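Local atomic coordinates of KLLA0C04147p (Kluyveromyces lactis, PDB entry 5H2A), a protein that probably binds and transfers sterols as an OSBP-family member, this piece being the ankyrin-repeat (ANK) domain of Osh1. Residues 13-18 / 37-42; 54-59 / 90-95. One frame throughout, in Å; residues are numbered along the deposited sequence.

Contact 1. Residues 13-18 / 37-42; sequences PLLKLK and NEFQPF
One face of the Phe39 ring is met by Leu15, whose CD2 methyl stands 3.8 Å from the ring centroid and only 14° off its normal, a CH-pi contact. The methyl is displaced toward the rim, and the nearest ring atom is CE1, 3.7 Å from Leu15 CD2. The same methyl also touches the backbone, with Leu15 CD2 3.4 Å from Glu38 O. Beside this apolar pair runs a salt bridge: Lys18 NZ donates to Glu38 OE2 at 2.9 Å, arriving from above the carboxylate plane, 52° out of it. Lys18 reaches there with its chain extended beyond CG, whereas Glu38 is bent about its CB–CG bond (chi2 -74°), and the two side chains cross at about a right angle. A water donates to Glu38 OE1 at 2.6 Å and accepts a weak bond from Lys18 NZ. A methionine in place of Lys18 would probably leave the Glu38 carboxylate without its charged mate and less restrained in rotation. The contact joins helix 12-25 to the end of helix 28-38, where Phe39 centres an inverse gamma turn; helix 45-51 packs on both apolar residues, Val47 touching Leu15 and Phe39, with Val50 and Phe51 also against Phe39.

Contact 2. Residues 54-59 / 90-95; sequences ILHYAV and KQDQDG
His56 NE2 is shared between two backbone carbonyls of the loop that follows helix 64-74. Its hydrogen bond to Asn96 O is the stronger; the one across the contact, from His56 NE2 to Lys90 O at 2.9 Å, is weak, with an N-H...O angle of 116°. Lys90 O lies at the ring edge, near the ring plane, and is almost as close to the neighbouring carbon, 3.0 Å from His56 CE1. The CA–CB bond of His56 already points toward the loop, and CG, anti to the carbonyl carbon, carries the ring on to Lys90. Aliphatic atoms of Lys90 flank the ring, CG lying 3.7 Å from His56 CE1, before the chain bends at chi2 and carries the amine away to a salt bridge with Glu52. Asp92 lies obliquely to the CD2 side of the ring, well out of its plane, its CB 3.8 Å from His56 CD2, with ring and carboxylate planes 34° apart.

The carboxylate is engaged within its own loop: Asp92 OD1 accepts from Asp94 N at 2.8 Å, closing an Asx turn, and also from Asn96 N. A type I turn spans Asp92 to Gly95, and Gln91 NE2 donates to Gly95 O at 3.0 Å, nearly straight at 168°. Helix 54-61 thus meets the loop entering the predicted ankyrin repeat, while Pro98 and Leu101 of helix 98-104 pack against His56.

How the contacts relate
Contact 1 closes before contact 2 opens, so the two come in series along the chain, and their centres lie 16 Å apart on the same side of the chain's centre. Contact 1 is the more peripheral, its centre about 30 Å from the chain's centre, against about 17 Å for the centre of contact 2. Helices 12-25 and 54-61 tie them together: Lys16 NZ lies 3.1 Å from Tyr57 OH, and Tyr57 also packs on Leu19, Leu20 and Leu23. Contact 1 joins helix 12-25 to the end of helix 28-38, and contact 2 carries the connection on to the loop before helix 98-104, consistent with the successive stacking of helices in an ankyrin domain.

Contact 1. Residues 13-18 / 37-42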
ATOM      1  N   PRO A  13     -21.394 -22.434  -2.931  1.00 22.58           N
ATOM      2  CA  PRO A  13     -22.741 -21.830  -2.976  1.00 23.00           C
ATOM      3  C   PRO A  13     -23.479 -21.875  -1.652  1.00 19.79           C
ATOM      4  O   PRO A  13     -24.130 -20.893  -1.298  1.00 17.66           O
ATOM      5  CB  PRO A  13     -23.468 -22.661  -4.051  1.00 23.50           C
ATOM      6  CG  PRO A  13     -22.375 -23.146  -4.950  1.00 24.56           C
ATOM      7  CD  PRO A  13     -21.201 -23.422  -4.012  1.00 22.39           C
ATOM      8  N   LEU A  14     -23.419 -22.994  -0.916  1.00 18.17           N
ATOM      9  CA  LEU A  14     -24.153 -23.084   0.345  1.00 17.83           C
ATOM     10  C   LEU A  14     -23.548 -22.191   1.426  1.00 19.35           C
ATOM     11  O   LEU A  14     -24.278 -21.597   2.235  1.00 17.79           O
ATOM     12  CB  LEU A  14     -24.172 -24.535   0.825  1.00 24.07           C
ATOM     13  CG  LEU A  14     -25.433 -24.984   1.535  1.00 44.75           C
ATOM     14  CD1 LEU A  14     -26.588 -24.918   0.540  1.00 42.98           C
ATOM     15  CD2 LEU A  14     -25.231 -26.398   2.058  1.00 52.47           C
ATOM     16  N   LEU A  15     -22.217 -22.136   1.504  1.00 18.79           N
ATOM     17  CA  LEU A  15     -21.584 -21.220   2.449  1.00 18.46           C
ATOM     18  C   LEU A  15     -21.993 -19.791   2.150  1.00 20.26           C
ATOM     19  O   LEU A  15     -22.325 -19.023   3.060  1.00 19.20           O
ATOM     20  CB  LEU A  15     -20.059 -21.325   2.359  1.00 19.49           C
ATOM     21  CG  LEU A  15     -19.322 -22.285   3.271  1.00 33.67           C
ATOM     22  CD1 LEU A  15     -17.825 -22.091   3.036  1.00 35.54           C
ATOM     23  CD2 LEU A  15     -19.698 -22.014   4.719  1.00 31.87           C
ATOM     24  N   LYS A  16     -21.968 -19.426   0.867  1.00 18.86           N
ATOM     25  CA  LYS A  16     -22.370 -18.091   0.451  1.00 18.47           C
ATOM     26  C   LYS A  16     -23.823 -17.819   0.803  1.00 20.23           C
ATOM     27  O   LYS A  16     -24.160 -16.719   1.261  1.00 20.55           O
ATOM     28  CB  LYS A  16     -22.130 -17.938  -1.053  1.00 18.44           C
ATOM     29  CG  LYS A  16     -22.460 -16.577  -1.612  1.00 31.87           C
ATOM     30  CD  LYS A  16     -21.910 -16.437  -3.041  1.00 31.31           C
ATOM     31  CE  LYS A  16     -22.129 -15.032  -3.579  1.00 41.55           C
ATOM     32  NZ  LYS A  16     -21.226 -14.701  -4.729  1.00 53.39           N
ATOM     33  N   LEU A  17     -24.700 -18.811   0.608  1.00 16.92           N
ATOM     34  CA  LEU A  17     -26.114 -18.626   0.940  1.00 17.96           C
ATOM     35  C   LEU A  17     -26.294 -18.314   2.422  1.00 18.29           C
ATOM     36  O   LEU A  17     -27.028 -17.389   2.794  1.00 19.20           O
ATOM     37  CB  LEU A  17     -26.912 -19.885   0.583  1.00 18.72           C
ATOM     38  CG  LEU A  17     -28.442 -19.793   0.629  1.00 23.53           C
ATOM     39  CD1 LEU A  17     -28.934 -18.879  -0.498  1.00 26.19           C
ATOM     40  CD2 LEU A  17     -29.053 -21.183   0.499  1.00 22.29           C
ATOM     41  N   LYS A  18     -25.655 -19.110   3.280  1.00 15.04           N
ATOM     42  CA  LYS A  18     -25.737 -18.896   4.720  1.00 19.51           C
ATOM     43  C   LYS A  18     -25.150 -17.549   5.113  1.00 16.66           C
ATOM     44  O   LYS A  18     -25.726 -16.830   5.940  1.00 17.78           O
ATOM     45  CB  LYS A  18     -25.013 -20.020   5.461  1.00 19.20           C
ATOM     46  CG  LYS A  18     -25.720 -21.381   5.389  1.00 26.83           C
ATOM     47  CD  LYS A  18     -24.790 -22.528   5.802  1.00 28.21           C
ATOM     48  CE  LYS A  18     -25.521 -23.885   5.742  1.00 33.59           C
ATOM     49  NZ  LYS A  18     -24.590 -25.057   5.803  1.00 33.10           N
ATOM     50  N   ASN A  37     -19.629 -21.972  13.634  1.00 19.04           N
ATOM     51  CA  ASN A  37     -20.417 -23.175  13.432  1.00 18.36           C
ATOM     52  C   ASN A  37     -20.424 -23.680  11.988  1.00 25.33           C
ATOM     53  O   ASN A  37     -20.572 -24.886  11.768  1.00 29.42           O
ATOM     54  CB  ASN A  37     -21.844 -22.926  13.917  1.00 21.14           C
ATOM     55  CG  ASN A  37     -21.933 -22.934  15.434  1.00 26.88           C
ATOM     56  OD1 ASN A  37     -21.900 -21.884  16.085  1.00 33.80           O
ATOM     57  ND2 ASN A  37     -21.969 -24.128  16.005  1.00 24.28           N
ATOM     58  N   GLU A  38     -20.260 -22.806  10.993  1.00 18.20           N
ATOM     59  CA  GLU A  38     -20.404 -23.223   9.604  1.00 18.03           C
ATOM     60  C   GLU A  38     -19.150 -23.054   8.756  1.00 20.60           C
ATOM     61  O   GLU A  38     -19.079 -23.656   7.675  1.00 23.12           O
ATOM     62  CB  GLU A  38     -21.544 -22.445   8.919  1.00 24.91           C
ATOM     63  CG  GLU A  38     -22.917 -22.620   9.550  1.00 25.82           C
ATOM     64  CD  GLU A  38     -23.540 -23.978   9.260  1.00 29.04           C
ATOM     65  OE1 GLU A  38     -24.437 -24.383  10.016  1.00 43.71           O
ATOM     66  OE2 GLU A  38     -23.135 -24.650   8.291  1.00 32.29           O
ATOM     67  N   PHE A  39     -18.200 -22.216   9.162  1.00 15.90           N
ATOM     68  CA  PHE A  39     -16.992 -21.991   8.363  1.00 16.28           C
ATOM     69  C   PHE A  39     -15.870 -22.892   8.872  1.00 17.95           C
ATOM     70  O   PHE A  39     -14.856 -22.450   9.399  1.00 24.45           O
ATOM     71  CB  PHE A  39     -16.608 -20.508   8.377  1.00 18.82           C
ATOM     72  CG  PHE A  39     -17.396 -19.693   7.390  1.00 19.50           C
ATOM     73  CD1 PHE A  39     -18.765 -19.521   7.566  1.00 19.00           C
ATOM     74  CD2 PHE A  39     -16.787 -19.147   6.266  1.00 22.68           C
ATOM     75  CE1 PHE A  39     -19.513 -18.802   6.638  1.00 26.87           C
ATOM     76  CE2 PHE A  39     -17.518 -18.418   5.348  1.00 26.29           C
ATOM     77  CZ  PHE A  39     -18.897 -18.249   5.529  1.00 23.99           C
ATOM     78  N   GLN A  40     -16.128 -24.195   8.764  1.00 21.70           N
ATOM     79  CA  GLN A  40     -15.237 -25.194   9.336  1.00 22.73           C
ATOM     80  C   GLN A  40     -15.135 -26.352   8.348  1.00 22.67           C
ATOM     81  O   GLN A  40     -16.102 -26.670   7.663  1.00 30.15           O
ATOM     82  CB  GLN A  40     -15.734 -25.669  10.715  1.00 29.68           C
ATOM     83  CG  GLN A  40     -16.037 -24.550  11.744  1.00 29.51           C
ATOM     84  CD  GLN A  40     -14.797 -23.805  12.249  1.00 33.44           C
ATOM     85  OE1 GLN A  40     -13.747 -24.402  12.464  1.00 42.59           O
ATOM     86  NE2 GLN A  40     -14.921 -22.482  12.424  1.00 29.37           N
ATOM     87  N   PRO A  41     -13.938 -26.944   8.205  1.00 33.73           N
ATOM     88  CA  PRO A  41     -12.667 -26.556   8.817  1.00 27.09           C
ATOM     89  C   PRO A  41     -12.253 -25.176   8.345  1.00 24.70           C
ATOM     90  O   PRO A  41     -12.396 -24.852   7.158  1.00 22.29           O
ATOM     91  CB  PRO A  41     -11.679 -27.622   8.315  1.00 33.27           C
ATOM     92  CG  PRO A  41     -12.528 -28.734   7.774  1.00 37.48           C
ATOM     93  CD  PRO A  41     -13.777 -28.072   7.270  1.00 32.51           C
ATOM     94  N   PHE A  42     -11.749 -24.364   9.271  1.00 21.73           N
ATOM     95  CA  PHE A  42     -11.548 -22.961   8.954  1.00 26.66           C
ATOM     96  C   PHE A  42     -10.419 -22.728   7.954  1.00 30.29           C
ATOM     97  O   PHE A  42     -10.379 -21.671   7.318  1.00 25.91           O
ATOM     98  CB  PHE A  42     -11.274 -22.176  10.228  1.00 28.95           C
ATOM     99  CG  PHE A  42     -11.379 -20.697  10.035  1.00 32.17           C
ATOM    100  CD1 PHE A  42     -12.628 -20.097   9.872  1.00 24.67           C
ATOM    101  CD2 PHE A  42     -10.242 -19.904  10.009  1.00 27.16           C
ATOM    102  CE1 PHE A  42     -12.737 -18.736   9.677  1.00 29.95           C
ATOM    103  CE2 PHE A  42     -10.348 -18.535   9.828  1.00 23.10           C
ATOM    104  CZ  PHE A  42     -11.607 -17.954   9.650  1.00 26.89           C
TER
HETATM  105  O   HOH W   1     -26.206 -25.643   8.595  1.00 49.92           O

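Contact 2. Residues 54-59 / 90-95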
ATOM      1  N   ILE A  54     -15.801 -11.643   3.022  1.00 14.59           N
ATOM      2  CA  ILE A  54     -16.935 -11.223   3.850  1.00 15.81           C
ATOM      3  C   ILE A  54     -17.102  -9.712   3.821  1.00 14.91           C
ATOM      4  O   ILE A  54     -18.231  -9.199   3.803  1.00 14.87           O
ATOM      5  CB  ILE A  54     -16.765 -11.732   5.291  1.00 16.62           C
ATOM      6  CG1 ILE A  54     -17.151 -13.206   5.389  1.00 19.73           C
ATOM      7  CG2 ILE A  54     -17.642 -10.925   6.265  1.00 18.18           C
ATOM      8  CD1 ILE A  54     -16.856 -13.779   6.774  1.00 24.63           C
ATOM      9  N   LEU A  55     -15.988  -8.965   3.814  1.00 16.26           N
ATOM     10  CA  LEU A  55     -16.144  -7.513   3.750  1.00 19.61           C
ATOM     11  C   LEU A  55     -16.701  -7.071   2.397  1.00 16.61           C
ATOM     12  O   LEU A  55     -17.472  -6.105   2.336  1.00 16.82           O
ATOM     13  CB  LEU A  55     -14.815  -6.809   4.055  1.00 20.07           C
ATOM     14  CG  LEU A  55     -14.854  -5.300   4.286  1.00 19.00           C
ATOM     15  CD1 LEU A  55     -15.921  -4.901   5.307  1.00 18.67           C
ATOM     16  CD2 LEU A  55     -13.459  -4.810   4.748  1.00 18.88           C
ATOM     17  N   HIS A  56     -16.331  -7.743   1.303  1.00 14.36           N
ATOM     18  CA  HIS A  56     -16.968  -7.450   0.019  1.00 15.77           C
ATOM     19  C   HIS A  56     -18.472  -7.667   0.092  1.00 17.90           C
ATOM     20  O   HIS A  56     -19.263  -6.803  -0.320  1.00 15.77           O
ATOM     21  CB  HIS A  56     -16.389  -8.324  -1.091  1.00 19.69           C
ATOM     22  CG  HIS A  56     -14.944  -8.086  -1.378  1.00 15.54           C
ATOM     23  ND1 HIS A  56     -13.934  -8.471  -0.519  1.00 16.54           N
ATOM     24  CD2 HIS A  56     -14.336  -7.544  -2.461  1.00 16.58           C
ATOM     25  CE1 HIS A  56     -12.766  -8.156  -1.051  1.00 17.05           C
ATOM     26  NE2 HIS A  56     -12.983  -7.605  -2.237  1.00 16.57           N
ATOM     27  N   TYR A  57     -18.896  -8.833   0.606  1.00 15.86           N
ATOM     28  CA  TYR A  57     -20.329  -9.104   0.686  1.00 18.01           C
ATOM     29  C   TYR A  57     -21.024  -8.128   1.622  1.00 15.66           C
ATOM     30  O   TYR A  57     -22.145  -7.695   1.346  1.00 17.09           O
ATOM     31  CB  TYR A  57     -20.575 -10.546   1.144  1.00 17.51           C
ATOM     32  CG  TYR A  57     -20.121 -11.570   0.121  1.00 18.82           C
ATOM     33  CD1 TYR A  57     -20.519 -11.468  -1.203  1.00 29.33           C
ATOM     34  CD2 TYR A  57     -19.285 -12.618   0.481  1.00 24.94           C
ATOM     35  CE1 TYR A  57     -20.108 -12.406  -2.149  1.00 32.50           C
ATOM     36  CE2 TYR A  57     -18.860 -13.551  -0.455  1.00 21.37           C
ATOM     37  CZ  TYR A  57     -19.278 -13.437  -1.762  1.00 29.71           C
ATOM     38  OH  TYR A  57     -18.878 -14.369  -2.684  1.00 36.90           O
ATOM     39  N   ALA A  58     -20.365  -7.744   2.713  1.00 14.03           N
ATOM     40  CA  ALA A  58     -20.989  -6.817   3.660  1.00 16.78           C
ATOM     41  C   ALA A  58     -21.220  -5.440   3.028  1.00 16.60           C
ATOM     42  O   ALA A  58     -22.290  -4.842   3.207  1.00 19.11           O
ATOM     43  CB  ALA A  58     -20.138  -6.698   4.935  1.00 14.06           C
ATOM     44  N   VAL A  59     -20.230  -4.915   2.299  1.00 18.99           N
ATOM     45  CA  VAL A  59     -20.445  -3.676   1.545  1.00 16.27           C
ATOM     46  C   VAL A  59     -21.655  -3.817   0.622  1.00 16.50           C
ATOM     47  O   VAL A  59     -22.453  -2.882   0.471  1.00 19.63           O
ATOM     48  CB  VAL A  59     -19.171  -3.293   0.761  1.00 20.90           C
ATOM     49  CG1 VAL A  59     -19.456  -2.161  -0.256  1.00 21.94           C
ATOM     50  CG2 VAL A  59     -18.068  -2.913   1.716  1.00 16.82           C
ATOM     51  N   LYS A  90      -8.189  -6.931   0.164  1.00 16.68           N
ATOM     52  CA  LYS A  90      -8.445  -8.149  -0.614  1.00 17.12           C
ATOM     53  C   LYS A  90      -9.138  -7.850  -1.943  1.00 18.34           C
ATOM     54  O   LYS A  90     -10.150  -7.147  -1.998  1.00 15.20           O
ATOM     55  CB  LYS A  90      -9.310  -9.108   0.222  1.00 17.53           C
ATOM     56  CG  LYS A  90      -9.806 -10.355  -0.527  1.00 21.68           C
ATOM     57  CD  LYS A  90      -8.666 -11.283  -0.931  1.00 23.84           C
ATOM     58  CE  LYS A  90      -9.222 -12.510  -1.691  1.00 34.91           C
ATOM     59  NZ  LYS A  90      -8.129 -13.408  -2.160  1.00 42.26           N
ATOM     60  N   GLN A  91      -8.622  -8.424  -3.025  1.00 15.13           N
ATOM     61  CA  GLN A  91      -9.260  -8.297  -4.328  1.00 15.80           C
ATOM     62  C   GLN A  91     -10.083  -9.542  -4.642  1.00 19.42           C
ATOM     63  O   GLN A  91      -9.608 -10.669  -4.454  1.00 20.69           O
ATOM     64  CB  GLN A  91      -8.211  -8.077  -5.418  1.00 18.12           C
ATOM     65  CG  GLN A  91      -7.511  -6.728  -5.339  1.00 19.23           C
ATOM     66  CD  GLN A  91      -6.443  -6.617  -6.401  1.00 23.39           C
ATOM     67  OE1 GLN A  91      -5.323  -7.072  -6.200  1.00 26.88           O
ATOM     68  NE2 GLN A  91      -6.801  -6.062  -7.554  1.00 19.16           N
ATOM     69  N   ASP A  92     -11.305  -9.334  -5.130  1.00 17.55           N
ATOM     70  CA  ASP A  92     -12.211 -10.422  -5.482  1.00 18.85           C
ATOM     71  C   ASP A  92     -11.915 -10.892  -6.911  1.00 21.24           C
ATOM     72  O   ASP A  92     -10.869 -10.572  -7.477  1.00 21.85           O
ATOM     73  CB  ASP A  92     -13.671  -9.980  -5.287  1.00 19.58           C
ATOM     74  CG  ASP A  92     -14.122  -8.892  -6.288  1.00 22.14           C
ATOM     75  OD1 ASP A  92     -13.442  -8.634  -7.307  1.00 19.38           O
ATOM     76  OD2 ASP A  92     -15.203  -8.303  -6.059  1.00 22.95           O
ATOM     77  N   GLN A  93     -12.833 -11.645  -7.522  1.00 22.36           N
ATOM     78  CA  GLN A  93     -12.540 -12.237  -8.826  1.00 23.03           C
ATOM     79  C   GLN A  93     -12.526 -11.223  -9.961  1.00 27.24           C
ATOM     80  O   GLN A  93     -12.034 -11.554 -11.041  1.00 27.26           O
ATOM     81  CB  GLN A  93     -13.549 -13.345  -9.154  1.00 25.10           C
ATOM     82  CG  GLN A  93     -15.002 -12.896  -9.147  1.00 31.93           C
ATOM     83  CD  GLN A  93     -15.949 -14.003  -9.602  1.00 52.20           C
ATOM     84  OE1 GLN A  93     -15.520 -15.126  -9.880  1.00 60.13           O
ATOM     85  NE2 GLN A  93     -17.238 -13.690  -9.685  1.00 46.34           N
ATOM     86  N   ASP A  94     -13.051 -10.013  -9.749  1.00 22.31           N
ATOM     87  CA  ASP A  94     -12.958  -8.923 -10.718  1.00 19.46           C
ATOM     88  C   ASP A  94     -11.827  -7.947 -10.397  1.00 21.38           C
ATOM     89  O   ASP A  94     -11.712  -6.907 -11.059  1.00 22.26           O
ATOM     90  CB  ASP A  94     -14.291  -8.168 -10.784  1.00 21.98           C
ATOM     91  CG  ASP A  94     -15.480  -9.101 -11.053  1.00 32.94           C
ATOM     92  OD1 ASP A  94     -15.462  -9.808 -12.079  1.00 24.61           O
ATOM     93  OD2 ASP A  94     -16.426  -9.129 -10.238  1.00 26.55           O
ATOM     94  N   GLY A  95     -11.001  -8.247  -9.402  1.00 18.47           N
ATOM     95  CA  GLY A  95      -9.976  -7.320  -8.958  1.00 19.40           C
ATOM     96  C   GLY A  95     -10.464  -6.217  -8.036  1.00 18.38           C
ATOM     97  O   GLY A  95      -9.673  -5.329  -7.684  1.00 19.16           O
TER